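Local coordinates for putative D-alanine N-acetyltransferase of GNAT family (Desulfovibrio desulfuricans subsp. desulfuricans, PDB 2R7H), which probably transfers an acyl group, most likely acetyl from acetyl-coenzyme A as in other GNAT enzymes, to a substrate that has not been established, at residues 36-41 / 80-85; 69-74 / 116-121. All coordinates share one frame; numbering follows the deposited sequence.

Contact 1. Residues 36-41 / 80-85; sequences RVVEST and AGYACY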
ATOM      1  N   ARG B  36       1.678  19.795  13.827  1.00 38.00           N
ATOM      2  CA  ARG B  36       2.478  21.030  13.747  1.00 37.48           C
ATOM      3  C   ARG B  36       3.871  20.794  13.130  1.00 38.90           C
ATOM      4  O   ARG B  36       4.340  21.634  12.360  1.00 35.69           O
ATOM      5  CB  ARG B  36       2.529  21.768  15.111  1.00 36.48           C
ATOM      6  N   VAL B  37       4.493  19.630  13.401  1.00 40.03           N
ATOM      7  CA  VAL B  37       5.794  19.305  12.813  1.00 38.37           C
ATOM      8  C   VAL B  37       5.600  19.207  11.319  1.00 37.78           C
ATOM      9  O   VAL B  37       6.325  19.841  10.553  1.00 40.10           O
ATOM     10  CB  VAL B  37       6.430  17.952  13.326  1.00 38.55           C
ATOM     11  CG1 VAL B  37       7.630  17.547  12.458  1.00 39.77           C
ATOM     12  CG2 VAL B  37       6.857  18.037  14.805  1.00 43.71           C
ATOM     13  N   VAL B  38       4.617  18.400  10.925  1.00 35.98           N
ATOM     14  CA  VAL B  38       4.281  18.175   9.523  1.00 36.85           C
ATOM     15  C   VAL B  38       3.945  19.464   8.758  1.00 37.89           C
ATOM     16  O   VAL B  38       4.371  19.645   7.611  1.00 39.28           O
ATOM     17  CB  VAL B  38       3.153  17.100   9.432  1.00 35.61           C
ATOM     18  CG1 VAL B  38       2.397  17.255   8.187  1.00 44.43           C
ATOM     19  CG2 VAL B  38       3.740  15.684   9.682  1.00 33.48           C
ATOM     20  N   GLU B  39       3.174  20.335   9.400  1.00 39.04           N
ATOM     21  CA  GLU B  39       2.787  21.632   8.815  1.00 38.55           C
ATOM     22  C   GLU B  39       3.949  22.576   8.669  1.00 39.65           C
ATOM     23  O   GLU B  39       3.938  23.368   7.758  1.00 43.10           O
ATOM     24  CB  GLU B  39       1.689  22.285   9.619  1.00 39.47           C
ATOM     25  CG  GLU B  39       0.357  21.564   9.460  1.00 38.14           C
ATOM     26  CD  GLU B  39      -0.753  22.238  10.248  1.00 30.58           C
ATOM     27  OE1 GLU B  39      -0.478  22.996  11.209  1.00 42.00           O
ATOM     28  OE2 GLU B  39      -1.915  21.975   9.898  1.00 36.30           O
ATOM     29  N   SER B  40       4.953  22.483   9.541  1.00 40.78           N
ATOM     30  CA  SER B  40       6.139  23.329   9.461  1.00 39.96           C
ATOM     31  C   SER B  40       7.081  23.002   8.283  1.00 43.43           C
ATOM     32  O   SER B  40       7.870  23.846   7.879  1.00 46.28           O
ATOM     33  CB  SER B  40       6.933  23.232  10.751  1.00 40.46           C
ATOM     34  OG  SER B  40       7.607  22.005  10.863  1.00 36.97           O
ATOM     35  N   THR B  41       6.971  21.815   7.699  1.00 46.02           N
ATOM     36  CA  THR B  41       7.863  21.403   6.597  1.00 47.60           C
ATOM     37  C   THR B  41       7.496  21.839   5.181  1.00 49.29           C
ATOM     38  O   THR B  41       8.387  21.911   4.346  1.00 50.88           O
ATOM     39  CB  THR B  41       7.957  19.886   6.516  1.00 47.91           C
ATOM     40  OG1 THR B  41       6.717  19.352   6.020  1.00 48.48           O
ATOM     41  CG2 THR B  41       8.326  19.291   7.899  1.00 41.15           C
ATOM     42  N   ALA B  80      11.201  17.995  18.134  1.00 39.67           N
ATOM     43  CA  ALA B  80      12.116  18.438  17.068  1.00 39.96           C
ATOM     44  C   ALA B  80      11.791  17.779  15.706  1.00 38.82           C
ATOM     45  O   ALA B  80      12.017  18.357  14.638  1.00 39.87           O
ATOM     46  CB  ALA B  80      13.540  18.138  17.480  1.00 39.85           C
ATOM     47  N   GLY B  81      11.240  16.571  15.768  1.00 40.06           N
ATOM     48  CA  GLY B  81      10.866  15.817  14.589  1.00 38.12           C
ATOM     49  C   GLY B  81      10.440  14.399  14.940  1.00 35.93           C
ATOM     50  O   GLY B  81      10.356  14.021  16.107  1.00 35.25           O
ATOM     51  N   TYR B  82      10.120  13.614  13.924  1.00 34.67           N
ATOM     52  CA  TYR B  82       9.695  12.243  14.179  1.00 34.12           C
ATOM     53  C   TYR B  82       9.712  11.424  12.903  1.00 30.38           C
ATOM     54  O   TYR B  82       9.819  11.974  11.794  1.00 29.60           O
ATOM     55  CB  TYR B  82       8.280  12.189  14.803  1.00 34.30           C
ATOM     56  CG  TYR B  82       7.142  12.266  13.830  1.00 35.29           C
ATOM     57  CD1 TYR B  82       6.905  13.408  13.085  1.00 34.52           C
ATOM     58  CD2 TYR B  82       6.260  11.208  13.696  1.00 39.10           C
ATOM     59  CE1 TYR B  82       5.871  13.466  12.171  1.00 41.41           C
ATOM     60  CE2 TYR B  82       5.225  11.255  12.793  1.00 38.75           C
ATOM     61  CZ  TYR B  82       5.036  12.377  12.034  1.00 42.29           C
ATOM     62  OH  TYR B  82       3.980  12.411  11.159  1.00 41.55           O
ATOM     63  N   ALA B  83       9.612  10.110  13.087  1.00 30.52           N
ATOM     64  CA  ALA B  83       9.549   9.142  11.983  1.00 29.68           C
ATOM     65  C   ALA B  83       8.294   8.286  12.248  1.00 31.09           C
ATOM     66  O   ALA B  83       7.954   8.030  13.408  1.00 31.02           O
ATOM     67  CB  ALA B  83      10.732   8.294  11.959  1.00 27.40           C
ATOM     68  N   CYS B  84       7.612   7.896  11.184  1.00 30.25           N
ATOM     69  CA  CYS B  84       6.400   7.078  11.213  1.00 31.12           C
ATOM     70  C   CYS B  84       6.721   5.872  10.300  1.00 28.52           C
ATOM     71  O   CYS B  84       7.229   6.017   9.162  1.00 29.75           O
ATOM     72  CB  CYS B  84       5.188   7.855  10.669  1.00 33.57           C
ATOM     73  SG  CYS B  84       3.708   6.809  10.740  1.00 50.39           S
ATOM     74  N   TYR B  85       6.475   4.671  10.786  1.00 27.85           N
ATOM     75  CA  TYR B  85       6.785   3.478   9.997  1.00 31.49           C
ATOM     76  C   TYR B  85       5.954   2.284  10.456  1.00 33.78           C
ATOM     77  O   TYR B  85       5.259   2.357  11.437  1.00 34.39           O
ATOM     78  CB  TYR B  85       8.303   3.161  10.109  1.00 32.88           C
ATOM     79  CG  TYR B  85       8.711   2.584  11.422  1.00 27.41           C
ATOM     80  CD1 TYR B  85       8.950   3.374  12.523  1.00 27.71           C
ATOM     81  CD2 TYR B  85       8.804   1.197  11.574  1.00 34.86           C
ATOM     82  CE1 TYR B  85       9.283   2.794  13.723  1.00 33.40           C
ATOM     83  CE2 TYR B  85       9.144   0.633  12.727  1.00 35.45           C
ATOM     84  CZ  TYR B  85       9.376   1.414  13.806  1.00 38.11           C
ATOM     85  OH  TYR B  85       9.691   0.782  14.965  1.00 41.57           O
TER
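On one face of the mixed GNAT sheet, Val37 and Val38 of helix 30-41 pack against Gly81 and Tyr82 of strand 78-87. The helix lies across the strand. The two short segments run nearly at right angles, at 102°, and their axes come within 9.0 Å of each other. Both valines come to the edge of the Tyr82 ring. Val37 points at the strand and sets CG1 4.2 Å from Gly81 CA. The same methyl lies 4.2 Å from Tyr82 CD1, near the ring plane. Gly81 and Ala80 form a classic beta bulge opposite Ala73, and Gly81 offers the methyl bare backbone. Val38 reaches farther along the ring. Its CG2 lies in the ring plane, 4.0 Å from Tyr82 CE1. The tyrosine CG sits between its own backbone N and carbonyl carbon (chi1 83°), and the ring end comes nearer to the helix than its CB bond suggests. The hydroxyl is hydrogen-bonded to Trp99 NE1, so this buried polar atom has a partner. Trp99 also lines the pocket that holds 2-ethoxyethanol, which makes Tyr82 a second-shell neighbour of that site. Helix 46-61 adds Ala52, which touches both Val38 and Tyr82. The closest approach between the segments is Val38 CG2 to Tyr82 OH, 3.6 Å.

Contact 2. Residues 69-74 / 116-121; sequences HFVFAT and LAEVVH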
ATOM      1  N   HIS B  69       4.013   2.567  13.856  1.00 40.89           N
ATOM      2  CA  HIS B  69       5.000   2.778  14.888  1.00 39.18           C
ATOM      3  C   HIS B  69       5.618   4.141  14.672  1.00 35.42           C
ATOM      4  O   HIS B  69       5.655   4.649  13.544  1.00 35.93           O
ATOM      5  CB  HIS B  69       6.045   1.683  14.793  1.00 35.05           C
ATOM      6  CG  HIS B  69       5.479   0.325  15.009  1.00 42.15           C
ATOM      7  ND1 HIS B  69       5.585  -0.332  16.213  1.00 45.83           N
ATOM      8  CD2 HIS B  69       4.723  -0.464  14.210  1.00 40.95           C
ATOM      9  CE1 HIS B  69       4.978  -1.504  16.122  1.00 49.74           C
ATOM     10  NE2 HIS B  69       4.442  -1.607  14.920  1.00 39.92           N
ATOM     11  N   PHE B  70       6.145   4.690  15.760  1.00 35.70           N
ATOM     12  CA  PHE B  70       6.714   6.027  15.800  1.00 36.93           C
ATOM     13  C   PHE B  70       7.993   6.137  16.608  1.00 37.62           C
ATOM     14  O   PHE B  70       8.165   5.401  17.575  1.00 37.57           O
ATOM     15  CB  PHE B  70       5.702   6.954  16.522  1.00 37.21           C
ATOM     16  CG  PHE B  70       4.386   7.076  15.828  1.00 35.80           C
ATOM     17  CD1 PHE B  70       3.353   6.200  16.102  1.00 41.74           C
ATOM     18  CD2 PHE B  70       4.205   8.028  14.858  1.00 37.36           C
ATOM     19  CE1 PHE B  70       2.138   6.282  15.427  1.00 38.75           C
ATOM     20  CE2 PHE B  70       3.005   8.106  14.181  1.00 42.37           C
ATOM     21  CZ  PHE B  70       1.974   7.226  14.470  1.00 39.61           C
ATOM     22  N   VAL B  71       8.883   7.045  16.180  1.00 36.04           N
ATOM     23  CA  VAL B  71      10.112   7.408  16.953  1.00 34.06           C
ATOM     24  C   VAL B  71      10.033   8.941  16.965  1.00 33.21           C
ATOM     25  O   VAL B  71      10.082   9.565  15.903  1.00 31.58           O
ATOM     26  CB  VAL B  71      11.475   6.992  16.333  1.00 32.59           C
ATOM     27  CG1 VAL B  71      12.608   7.497  17.253  1.00 30.12           C
ATOM     28  CG2 VAL B  71      11.579   5.471  16.093  1.00 28.52           C
ATOM     29  N   PHE B  72       9.804   9.532  18.136  1.00 35.72           N
ATOM     30  CA  PHE B  72       9.707  10.981  18.290  1.00 37.36           C
ATOM     31  C   PHE B  72      11.017  11.535  18.854  1.00 39.15           C
ATOM     32  O   PHE B  72      11.489  11.021  19.850  1.00 39.83           O
ATOM     33  CB  PHE B  72       8.583  11.341  19.278  1.00 38.10           C
ATOM     34  CG  PHE B  72       7.230  10.765  18.919  1.00 34.64           C
ATOM     35  CD1 PHE B  72       6.496  11.304  17.888  1.00 38.71           C
ATOM     36  CD2 PHE B  72       6.693   9.699  19.631  1.00 38.55           C
ATOM     37  CE1 PHE B  72       5.263  10.792  17.556  1.00 42.03           C
ATOM     38  CE2 PHE B  72       5.452   9.194  19.321  1.00 42.70           C
ATOM     39  CZ  PHE B  72       4.731   9.746  18.271  1.00 37.20           C
ATOM     40  N   ALA B  73      11.625  12.527  18.195  1.00 40.11           N
ATOM     41  CA  ALA B  73      12.852  13.180  18.675  1.00 37.88           C
ATOM     42  C   ALA B  73      12.376  14.421  19.459  1.00 39.24           C
ATOM     43  O   ALA B  73      11.694  15.292  18.885  1.00 37.20           O
ATOM     44  CB  ALA B  73      13.742  13.586  17.493  1.00 34.29           C
ATOM     45  N   THR B  74      12.649  14.480  20.770  1.00 40.93           N
ATOM     46  CA  THR B  74      12.242  15.645  21.594  1.00 43.91           C
ATOM     47  C   THR B  74      13.439  16.388  22.243  1.00 44.36           C
ATOM     48  O   THR B  74      14.479  15.792  22.493  1.00 40.44           O
ATOM     49  CB  THR B  74      11.254  15.260  22.717  1.00 43.87           C
ATOM     50  OG1 THR B  74      11.865  14.272  23.555  1.00 49.28           O
ATOM     51  CG2 THR B  74       9.962  14.721  22.164  1.00 44.42           C
ATOM     52  N   LEU B 116      16.132   8.050  11.306  1.00 30.01           N
ATOM     53  CA  LEU B 116      16.172   6.855  10.463  1.00 28.83           C
ATOM     54  C   LEU B 116      16.984   5.728  11.164  1.00 28.87           C
ATOM     55  O   LEU B 116      16.615   4.559  11.082  1.00 28.70           O
ATOM     56  CB  LEU B 116      16.810   7.147   9.114  1.00 28.52           C
ATOM     57  CG  LEU B 116      17.030   5.981   8.148  1.00 28.37           C
ATOM     58  CD1 LEU B 116      15.743   5.270   7.664  1.00 27.00           C
ATOM     59  CD2 LEU B 116      17.838   6.459   6.974  1.00 28.39           C
ATOM     60  N   ALA B 117      18.132   6.076  11.773  1.00 26.61           N
ATOM     61  CA  ALA B 117      18.935   5.077  12.494  1.00 28.63           C
ATOM     62  C   ALA B 117      18.093   4.387  13.600  1.00 27.70           C
ATOM     63  O   ALA B 117      18.187   3.173  13.827  1.00 29.80           O
ATOM     64  CB  ALA B 117      20.214   5.712  13.053  1.00 29.24           C
ATOM     65  N   GLU B 118      17.248   5.143  14.273  1.00 26.09           N
ATOM     66  CA  GLU B 118      16.405   4.543  15.301  1.00 25.62           C
ATOM     67  C   GLU B 118      15.331   3.601  14.715  1.00 28.37           C
ATOM     68  O   GLU B 118      15.026   2.542  15.297  1.00 27.24           O
ATOM     69  CB  GLU B 118      15.768   5.641  16.166  1.00 28.40           C
ATOM     70  CG  GLU B 118      16.762   6.508  16.936  1.00 33.09           C
ATOM     71  CD  GLU B 118      17.803   5.730  17.746  1.00 38.85           C
ATOM     72  OE1 GLU B 118      17.439   4.787  18.449  1.00 38.03           O
ATOM     73  OE2 GLU B 118      18.997   6.088  17.663  1.00 43.07           O
ATOM     74  N   VAL B 119      14.716   4.005  13.596  1.00 26.85           N
ATOM     75  CA  VAL B 119      13.728   3.167  12.941  1.00 25.08           C
ATOM     76  C   VAL B 119      14.380   1.857  12.529  1.00 23.56           C
ATOM     77  O   VAL B 119      13.796   0.801  12.706  1.00 27.78           O
ATOM     78  CB  VAL B 119      13.117   3.867  11.697  1.00 24.70           C
ATOM     79  CG1 VAL B 119      12.383   2.866  10.839  1.00 26.11           C
ATOM     80  CG2 VAL B 119      12.235   5.103  12.165  1.00 22.14           C
ATOM     81  N   VAL B 120      15.574   1.941  11.941  1.00 24.66           N
ATOM     82  CA  VAL B 120      16.328   0.755  11.493  1.00 25.74           C
ATOM     83  C   VAL B 120      16.668  -0.172  12.666  1.00 26.90           C
ATOM     84  O   VAL B 120      16.559  -1.363  12.535  1.00 26.77           O
ATOM     85  CB  VAL B 120      17.581   1.146  10.721  1.00 26.53           C
ATOM     86  CG1 VAL B 120      18.504  -0.035  10.504  1.00 25.61           C
ATOM     87  CG2 VAL B 120      17.175   1.781   9.415  1.00 27.15           C
ATOM     88  N   HIS B 121      17.028   0.406  13.811  1.00 31.23           N
ATOM     89  CA  HIS B 121      17.298  -0.346  15.026  1.00 29.75           C
ATOM     90  C   HIS B 121      16.061  -1.129  15.423  1.00 30.34           C
ATOM     91  O   HIS B 121      16.120  -2.329  15.690  1.00 28.16           O
ATOM     92  CB  HIS B 121      17.665   0.628  16.145  1.00 31.75           C
ATOM     93  CG  HIS B 121      17.602   0.048  17.520  1.00 32.91           C
ATOM     94  ND1 HIS B 121      16.440   0.028  18.262  1.00 43.19           N
ATOM     95  CD2 HIS B 121      18.563  -0.494  18.309  1.00 35.84           C
ATOM     96  CE1 HIS B 121      16.680  -0.523  19.440  1.00 43.03           C
ATOM     97  NE2 HIS B 121      17.963  -0.839  19.496  1.00 38.17           N
TER
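Val71 of strand 69-75 packs against Glu118 and Val119 of helix 111-125, which covers this face of the GNAT sheet. The tight part is small and apolar. Val71 points toward the helix and uses both of its methyls. CG1, anti to the backbone N (chi1 178°), lies 3.8 Å from Glu118 CB. CG2 is 4.0 Å from Val119 CG2 and 4.2 Å from Glu118 CB. Both methyls face Glu118 CB from the same side, CG1 the nearer. Val71 and Glu118 cross at about a right angle, while Val71 and Val119 meet at a slant. The backbones are close at this point, with Val71 CA 6.9 Å from Val119 CA. The other side is looser and more polar. Glu118 starts toward the strand, but its chain bends at chi2 (-51°) and carries the carboxylate away. This residue is partly exposed, and its OE1 forms a salt bridge with Arg24. Only 109 Å² is buried between the two segments, so neighbours complete the packing. Leu115 and Asp122, on the same helix, also touch Val71. Phe22 of strand 21-23, outermost on this side within the chain, flanks Val71 on one side of strand 69-75. On the other side, Ala83 of strand 78-87 is hydrogen-bonded to Val71 through the backbone and packs on Val119.

Contacts 1 and 2 lie 12 Å apart between centres and share one sheet. Strands 69-75 and 78-87 follow each other in the chain and pair antiparallel. Along the chain the order is 36-41, 69-74, 80-85, 116-121, so the two contacts interleave. Helix 30-41 packs on one face of the sheet and helix 111-125 on the other. Backbone hydrogen bonds probably join the contacts directly: Tyr85 O lies 2.7 Å from His69 N, and Ala80 N lies 2.8 Å from Ala73 O. Tyr82 CB also packs on Val71 O, at 3.4 Å. Together the two contacts tie a helix on each face of the sheet to neighbouring strands of the putative acyltransferase core.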